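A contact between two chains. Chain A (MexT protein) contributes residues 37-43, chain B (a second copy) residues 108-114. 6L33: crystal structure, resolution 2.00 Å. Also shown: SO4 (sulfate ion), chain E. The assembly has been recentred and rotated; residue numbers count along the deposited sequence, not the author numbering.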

ATOM      1  N   ILE A  37      13.291  19.238   4.331  1.00 23.59           N
ATOM      2  CA  ILE A  37      11.878  19.072   4.657  1.00 24.35           C
ATOM      3  C   ILE A  37      11.619  17.659   5.161  1.00 24.18           C
ATOM      4  O   ILE A  37      12.272  16.689   4.756  1.00 20.25           O
ATOM      5  CB  ILE A  37      10.974  19.402   3.454  1.00 26.56           C
ATOM      6  CG1 ILE A  37      11.266  18.468   2.277  1.00 18.89           C
ATOM      7  CG2 ILE A  37      11.104  20.868   3.067  1.00 33.48           C
ATOM      8  CD1 ILE A  37      10.150  18.425   1.251  1.00 30.32           C
ATOM      9  N   VAL A  38      10.646  17.555   6.060  1.00 19.18           N
ATOM     10  CA  VAL A  38      10.160  16.285   6.583  1.00 15.90           C
ATOM     11  C   VAL A  38       8.814  16.001   5.930  1.00 19.65           C
ATOM     12  O   VAL A  38       7.925  16.862   5.931  1.00 16.08           O
ATOM     13  CB  VAL A  38      10.029  16.332   8.114  1.00 17.62           C
ATOM     14  CG1 VAL A  38       9.625  14.976   8.658  1.00 16.44           C
ATOM     15  CG2 VAL A  38      11.331  16.817   8.745  1.00 19.97           C
ATOM     16  N   LEU A  39       8.662  14.805   5.370  1.00 16.80           N
ATOM     17  CA  LEU A  39       7.460  14.434   4.635  1.00 14.22           C
ATOM     18  C   LEU A  39       6.745  13.291   5.338  1.00 16.81           C
ATOM     19  O   LEU A  39       7.356  12.261   5.644  1.00 15.51           O
ATOM     20  CB  LEU A  39       7.793  14.033   3.196  1.00 15.05           C
ATOM     21  CG  LEU A  39       6.598  13.648   2.320  1.00 19.26           C
ATOM     22  CD1 LEU A  39       5.786  14.878   1.940  1.00 15.78           C
ATOM     23  CD2 LEU A  39       7.052  12.892   1.077  1.00 17.70           C
ATOM     24  N   VAL A  40       5.450  13.470   5.582  1.00 14.57           N
ATOM     25  CA  VAL A  40       4.582  12.415   6.091  1.00 11.46           C
ATOM     26  C   VAL A  40       3.619  12.040   4.974  1.00 11.29           C
ATOM     27  O   VAL A  40       2.916  12.903   4.433  1.00 16.74           O
ATOM     28  CB  VAL A  40       3.827  12.858   7.353  1.00  9.74           C
ATOM     29  CG1 VAL A  40       2.862  11.769   7.809  1.00 11.27           C
ATOM     30  CG2 VAL A  40       4.807  13.205   8.464  1.00 10.06           C
ATOM     31  N   VAL A  41       3.599  10.760   4.614  1.00 10.27           N
ATOM     32  CA  VAL A  41       2.704  10.242   3.586  1.00 12.58           C
ATOM     33  C   VAL A  41       1.660   9.370   4.268  1.00 14.14           C
ATOM     34  O   VAL A  41       2.005   8.426   4.989  1.00 15.44           O
ATOM     35  CB  VAL A  41       3.464   9.446   2.514  1.00 14.43           C
ATOM     36  CG1 VAL A  41       2.494   8.893   1.482  1.00 15.50           C
ATOM     37  CG2 VAL A  41       4.519  10.314   1.849  1.00 11.81           C
ATOM     38  N   ARG A  42       0.389   9.685   4.042  1.00 17.94           N
ATOM     39  CA  ARG A  42      -0.722   8.878   4.523  1.00 10.99           C
ATOM     40  C   ARG A  42      -1.359   8.147   3.349  1.00 19.45           C
ATOM     41  O   ARG A  42      -1.551   8.725   2.273  1.00 17.33           O
ATOM     42  CB  ARG A  42      -1.771   9.741   5.231  1.00 14.91           C
ATOM     43  CG  ARG A  42      -1.255  10.483   6.454  1.00 16.19           C
ATOM     44  CD  ARG A  42      -0.951   9.530   7.599  1.00 16.44           C
ATOM     45  NE  ARG A  42      -2.023   8.563   7.821  1.00 15.05           N
ATOM     46  CZ  ARG A  42      -3.106   8.796   8.557  1.00 18.09           C
ATOM     47  NH1 ARG A  42      -4.028   7.855   8.699  1.00 20.11           N
ATOM     48  NH2 ARG A  42      -3.266   9.970   9.153  1.00 20.46           N
ATOM     49  N   ARG A  43      -1.677   6.874   3.556  1.00 14.61           N
ATOM     50  CA  ARG A  43      -2.338   6.072   2.537  1.00 14.53           C
ATOM     51  C   ARG A  43      -3.844   6.283   2.629  1.00 15.19           C
ATOM     52  O   ARG A  43      -4.434   6.133   3.703  1.00 19.40           O
ATOM     53  CB  ARG A  43      -1.997   4.591   2.706  1.00 24.11           C
ATOM     54  CG  ARG A  43      -2.449   3.717   1.546  1.00 30.01           C
ATOM     55  CD  ARG A  43      -1.780   2.352   1.585  1.00 36.48           C
ATOM     56  NE  ARG A  43      -2.369   1.428   0.620  1.00 31.18           N
ATOM     57  CZ  ARG A  43      -3.489   0.746   0.829  1.00 30.73           C
ATOM     58  NH1 ARG A  43      -4.146   0.882   1.973  1.00 23.51           N
ATOM     59  NH2 ARG A  43      -3.954  -0.072  -0.105  1.00 27.38           N
TER
ATOM     60  N   SER B 108       5.111   4.350   9.470  1.00 14.62           N
ATOM     61  CA  SER B 108       4.103   4.793  10.422  1.00 14.50           C
ATOM     62  C   SER B 108       2.744   4.684   9.752  1.00 15.67           C
ATOM     63  O   SER B 108       2.521   5.281   8.694  1.00 13.57           O
ATOM     64  CB  SER B 108       4.375   6.229  10.878  1.00 19.09           C
ATOM     65  OG  SER B 108       3.269   6.761  11.584  1.00 20.75           O
ATOM     66  N   PHE B 109       1.844   3.923  10.363  1.00 13.92           N
ATOM     67  CA  PHE B 109       0.555   3.624   9.758  1.00 16.33           C
ATOM     68  C   PHE B 109      -0.498   4.686  10.040  1.00 20.33           C
ATOM     69  O   PHE B 109      -1.603   4.603   9.491  1.00 20.61           O
ATOM     70  CB  PHE B 109       0.076   2.250  10.232  1.00 17.74           C
ATOM     71  CG  PHE B 109       1.066   1.151   9.962  1.00 16.27           C
ATOM     72  CD1 PHE B 109       1.334   0.750   8.664  1.00 20.78           C
ATOM     73  CD2 PHE B 109       1.752   0.544  11.000  1.00 14.52           C
ATOM     74  CE1 PHE B 109       2.251  -0.251   8.406  1.00 23.97           C
ATOM     75  CE2 PHE B 109       2.670  -0.460  10.751  1.00 20.91           C
ATOM     76  CZ  PHE B 109       2.922  -0.857   9.452  1.00 20.82           C
ATOM     77  N   ALA B 110      -0.179   5.694  10.860  1.00 18.01           N
ATOM     78  CA  ALA B 110      -1.145   6.742  11.168  1.00 22.40           C
ATOM     79  C   ALA B 110      -0.523   8.135  11.167  1.00 18.00           C
ATOM     80  O   ALA B 110      -1.093   9.054  11.762  1.00 18.06           O
ATOM     81  CB  ALA B 110      -1.818   6.482  12.520  1.00 23.41           C
ATOM     82  N   GLY B 111       0.631   8.318  10.528  1.00 13.67           N
ATOM     83  CA  GLY B 111       1.196   9.642  10.365  1.00 17.63           C
ATOM     84  C   GLY B 111       2.022  10.162  11.519  1.00 17.41           C
ATOM     85  O   GLY B 111       2.363  11.349  11.524  1.00 19.86           O
ATOM     86  N   ASP B 112       2.352   9.325  12.498  1.00 16.70           N
ATOM     87  CA  ASP B 112       3.228   9.766  13.575  1.00 13.95           C
ATOM     88  C   ASP B 112       4.664   9.872  13.076  1.00 18.58           C
ATOM     89  O   ASP B 112       5.115   9.067  12.257  1.00 20.35           O
ATOM     90  CB  ASP B 112       3.151   8.802  14.755  1.00 16.37           C
ATOM     91  CG  ASP B 112       3.525   9.459  16.069  1.00 25.98           C
ATOM     92  OD1 ASP B 112       3.906  10.650  16.053  1.00 26.38           O
ATOM     93  OD2 ASP B 112       3.436   8.789  17.120  1.00 33.93           O
ATOM     94  N   LEU B 113       5.381  10.877  13.568  1.00 14.79           N
ATOM     95  CA  LEU B 113       6.785  11.054  13.221  1.00 21.27           C
ATOM     96  C   LEU B 113       7.729  10.367  14.197  1.00 19.73           C
ATOM     97  O   LEU B 113       8.947  10.409  13.995  1.00 21.63           O
ATOM     98  CB  LEU B 113       7.125  12.545  13.132  1.00 16.38           C
ATOM     99  CG  LEU B 113       6.864  13.154  11.754  1.00 20.00           C
ATOM    100  CD1 LEU B 113       7.196  14.636  11.744  1.00 13.72           C
ATOM    101  CD2 LEU B 113       7.659  12.414  10.687  1.00 18.17           C
ATOM    102  N   SER B 114       7.206   9.739  15.245  1.00 17.08           N
ATOM    103  CA  SER B 114       8.020   8.979  16.176  1.00 16.67           C
ATOM    104  C   SER B 114       7.437   7.582  16.323  1.00 16.57           C
ATOM    105  O   SER B 114       6.253   7.345  16.061  1.00 20.76           O
ATOM    106  CB  SER B 114       8.115   9.670  17.544  1.00 21.30           C
ATOM    107  OG  SER B 114       8.597  10.997  17.406  1.00 34.19           O
TER
HETATM  108  S   SO4 E 401      -7.738  -0.807   1.395  1.00 24.41           S
HETATM  109  O1  SO4 E 401      -8.920  -0.013   1.718  1.00 25.24           O
HETATM  110  O2  SO4 E 401      -6.543  -0.160   1.928  1.00 35.02           O
HETATM  111  O3  SO4 E 401      -7.875  -2.134   1.982  1.00 21.70           O
HETATM  112  O4  SO4 E 401      -7.610  -0.930  -0.054  1.00 34.00           O

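A:Arg42, B:Leu113 and A:Val40 cover the most surface in this contact, where a strand of chain A packs against an irregular stretch of chain B. No hydrogen bond joins the two stretches.

B:Leu113 points toward the strand and meets two valines. Its CD2 lies 3.8 Å from CG1 of A:Val38 and 3.7 Å from CG2 of A:Val40. The strand alternates: A:Val38 and A:Val40 point toward chain B, while A:Leu39 and A:Val41 point away. One leucine methyl can therefore touch both valines.

A:Val40 also reaches the loop backbone. Its CG1 is 3.7 Å from CA of B:Gly111.

The CA-to-CB bond of A:Arg42 points sideways to chain B, but the end of the side chain comes nearer. All of chi1 to chi3 are m. Its CD packs 3.5 Å from CA of B:Gly111. The guanidinium carries one face under O of B:Ala110, with NH2 3.5 Å from that oxygen. Both NH1 and NH2 are hydrogen-bonded elsewhere in the structure.

B:Gly111 fits this close approach because it has no side chain. An ideal CB would lie 2.9 Å from CD of A:Arg42, a clash. The backbone angles, phi 84° and psi 10°, call for glycine by themselves.

Within chain B, OG of B:Ser108 donates a hydrogen bond to O of B:Asp112 at 3.0 Å, bridging the loop.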